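PDB 5UBU: putative acetamidase/formamidase from Yersinia enterocolitica subsp. palearctica serotype O:3, which hydrolyses acetamide as an acetamidase and probably acts more generally on carbon-nitrogen bonds of linear amides other than peptides. Local coordinates for the interface of chains A and B. Sequence-based numbering; all coordinates share one arbitrary frame. Chains: chain A/B, Putative acetamidase/formamidase.

The interface of chains A and B. Residues chain A 120, 158, 164, 224, 233-235; chain B 301-302, 305.
B:Leu302 lays its CD1 methyl over one face of the A:Trp158 indole, where one face of helix 296-306 of chain B packs against loops and strand ends of chain A. This is one patch of a two-fold symmetric interface, repeated with the chains exchanged; the structure alone does not show whether it forms in solution. The methyl sits 3.7 Å from the centroid of the five-membered ring, a CH-pi contact that suits a branched aliphatic chain against a broad aromatic surface. The benzo end of the indole meets other parts of the helix: CZ2 of A:Trp158 touches CB of B:Met301 at 3.8 Å, and CZ3 lies equally near CG of B:Gln305, the A:Trp158 and B:Gln305 side chains crossing at about a right angle. A:Leu164 sets its CD1 methyl across CB of B:Gln305, covering the aliphatic part of that chain. The B:Gln305 chain bends at chi2 (-53°), and CD packs against CG2 of A:Val235 at 3.6 Å, a compact branched residue filling in beside the amide carbon. B:Met301, a selenomethionine, bends near its tip to bring its flexible methyl end to A:Cys120, whose small, polarisable thiol also lies in plane at the A:Trp158 ring edge.

Polar contacts gather at the amide of B:Gln305, a residue whose long chain can carry a donor and an acceptor into the partner. Within chain B, NE2 donates to the backbone carbonyl O of B:Met301 over 3.3 Å. The C=O...N angle of 159° and an acceptor 21° out of the amide plane make a bond that helps fix the amide's rotation. Across the interface the hydrogen bonds are weak: A:Cys224 offers its compact thiol SG to OE1 of B:Gln305, while NE2 of that glutamine reaches the backbone carbonyl O of A:Thr233 at 3.4 Å.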
ATOM      1  N   CYS A 120     -23.622   4.163 -16.465  1.00 38.52           N
ATOM      2  CA  CYS A 120     -22.257   3.786 -16.124  1.00 37.48           C
ATOM      3  C   CYS A 120     -21.412   4.879 -16.749  1.00 37.50           C
ATOM      4  O   CYS A 120     -21.687   5.311 -17.872  1.00 38.38           O
ATOM      5  CB  CYS A 120     -21.857   2.422 -16.670  1.00 37.92           C
ATOM      6  SG  CYS A 120     -20.163   1.986 -16.227  1.00 36.83           S
ATOM      7  N   TRP A 158     -27.217  -4.001 -21.204  1.00 36.25           N
ATOM      8  CA  TRP A 158     -25.896  -3.417 -21.447  1.00 36.05           C
ATOM      9  C   TRP A 158     -25.597  -3.181 -22.918  1.00 37.45           C
ATOM     10  O   TRP A 158     -25.111  -2.115 -23.281  1.00 37.82           O
ATOM     11  CB  TRP A 158     -24.789  -4.299 -20.829  1.00 35.38           C
ATOM     12  CG  TRP A 158     -23.437  -3.693 -20.951  1.00 35.70           C
ATOM     13  CD1 TRP A 158     -22.514  -3.931 -21.928  1.00 37.17           C
ATOM     14  CD2 TRP A 158     -22.874  -2.699 -20.094  1.00 35.53           C
ATOM     15  NE1 TRP A 158     -21.400  -3.151 -21.719  1.00 38.28           N
ATOM     16  CE2 TRP A 158     -21.603  -2.380 -20.602  1.00 37.17           C
ATOM     17  CE3 TRP A 158     -23.331  -2.037 -18.954  1.00 35.30           C
ATOM     18  CZ2 TRP A 158     -20.773  -1.436 -19.998  1.00 38.14           C
ATOM     19  CZ3 TRP A 158     -22.514  -1.089 -18.357  1.00 36.32           C
ATOM     20  CH2 TRP A 158     -21.251  -0.796 -18.880  1.00 37.82           C
ATOM     21  N   LEU A 164     -27.294  -8.363 -18.878  1.00 40.23           N
ATOM     22  CA  LEU A 164     -26.934  -8.789 -17.531  1.00 40.10           C
ATOM     23  C   LEU A 164     -28.151  -8.960 -16.627  1.00 40.85           C
ATOM     24  O   LEU A 164     -29.156  -8.257 -16.804  1.00 42.22           O
ATOM     25  CB  LEU A 164     -26.004  -7.753 -16.907  1.00 37.72           C
ATOM     26  CG  LEU A 164     -24.780  -7.375 -17.735  1.00 37.62           C
ATOM     27  CD1 LEU A 164     -23.937  -6.377 -16.951  1.00 37.51           C
ATOM     28  CD2 LEU A 164     -23.952  -8.597 -18.096  1.00 38.59           C
ATOM     29  N   CYS A 224     -26.447  -3.441 -10.822  1.00 38.31           N
ATOM     30  CA  CYS A 224     -25.490  -4.541 -10.833  1.00 38.06           C
ATOM     31  C   CYS A 224     -24.122  -3.954 -10.531  1.00 36.39           C
ATOM     32  O   CYS A 224     -23.970  -2.746 -10.595  1.00 35.84           O
ATOM     33  CB  CYS A 224     -25.483  -5.223 -12.206  1.00 39.88           C
ATOM     34  SG  CYS A 224     -25.252  -4.075 -13.582  1.00 41.03           S
ATOM     35  N   THR A 233     -17.597   3.407 -11.572  1.00 33.13           N
ATOM     36  CA  THR A 233     -19.053   3.364 -11.380  1.00 33.67           C
ATOM     37  C   THR A 233     -19.655   2.034 -11.810  1.00 34.73           C
ATOM     38  O   THR A 233     -19.116   1.326 -12.667  1.00 36.05           O
ATOM     39  CB  THR A 233     -19.782   4.460 -12.205  1.00 34.31           C
ATOM     40  OG1 THR A 233     -19.709   4.162 -13.606  1.00 35.35           O
ATOM     41  CG2 THR A 233     -19.186   5.838 -11.944  1.00 33.99           C
ATOM     42  N   ALA A 234     -20.790   1.715 -11.210  1.00 34.59           N
ATOM     43  CA  ALA A 234     -21.543   0.523 -11.535  1.00 35.64           C
ATOM     44  C   ALA A 234     -22.646   1.033 -12.455  1.00 36.93           C
ATOM     45  O   ALA A 234     -22.440   2.029 -13.146  1.00 38.24           O
ATOM     46  CB  ALA A 234     -22.123  -0.067 -10.263  1.00 35.12           C
ATOM     47  N   VAL A 235     -23.785   0.344 -12.511  1.00 37.27           N
ATOM     48  CA  VAL A 235     -24.919   0.841 -13.296  1.00 38.11           C
ATOM     49  C   VAL A 235     -25.740   1.619 -12.271  1.00 36.89           C
ATOM     50  O   VAL A 235     -26.534   1.052 -11.542  1.00 36.70           O
ATOM     51  CB  VAL A 235     -25.725  -0.283 -13.997  1.00 39.53           C
ATOM     52  CG1 VAL A 235     -27.008   0.255 -14.605  1.00 40.55           C
ATOM     53  CG2 VAL A 235     -24.868  -0.955 -15.061  1.00 40.09           C
TER
HETATM   54  N   MSE B 301     -15.622  -1.127 -18.622  1.00 36.00           N
HETATM   55  CA  MSE B 301     -16.892  -0.753 -18.003  1.00 37.15           C
HETATM   56  C   MSE B 301     -17.750  -1.959 -17.750  1.00 37.47           C
HETATM   57  O   MSE B 301     -18.509  -1.967 -16.794  1.00 37.53           O
HETATM   58  CB  MSE B 301     -17.621   0.261 -18.866  1.00 39.66           C
HETATM   59  CG  MSE B 301     -16.846   1.572 -18.911  1.00 40.27           C
HETATM   60 SE   MSE B 301     -17.756   2.868 -20.087  1.00 45.29          SE
HETATM   61  CE  MSE B 301     -19.345   3.363 -19.046  1.00 45.60           C
ATOM     62  N   LEU B 302     -17.641  -2.986 -18.593  1.00 37.97           N
ATOM     63  CA  LEU B 302     -18.438  -4.205 -18.403  1.00 38.66           C
ATOM     64  C   LEU B 302     -17.956  -4.968 -17.167  1.00 37.30           C
ATOM     65  O   LEU B 302     -18.775  -5.482 -16.401  1.00 37.38           O
ATOM     66  CB  LEU B 302     -18.388  -5.128 -19.636  1.00 39.55           C
ATOM     67  CG  LEU B 302     -19.226  -6.407 -19.533  1.00 40.60           C
ATOM     68  CD1 LEU B 302     -20.704  -6.078 -19.440  1.00 42.24           C
ATOM     69  CD2 LEU B 302     -18.977  -7.326 -20.710  1.00 41.85           C
ATOM     70  N   GLN B 305     -19.163  -4.307 -13.850  1.00 38.31           N
ATOM     71  CA  GLN B 305     -20.503  -4.839 -13.574  1.00 39.93           C
ATOM     72  C   GLN B 305     -20.504  -6.371 -13.375  1.00 40.42           C
ATOM     73  O   GLN B 305     -21.357  -6.893 -12.652  1.00 41.29           O
ATOM     74  CB  GLN B 305     -21.459  -4.533 -14.746  1.00 41.50           C
ATOM     75  CG  GLN B 305     -21.343  -3.144 -15.369  1.00 41.50           C
ATOM     76  CD  GLN B 305     -21.454  -2.016 -14.372  1.00 41.00           C
ATOM     77  OE1 GLN B 305     -22.138  -2.132 -13.349  1.00 41.37           O
ATOM     78  NE2 GLN B 305     -20.798  -0.898 -14.676  1.00 40.39           N
TER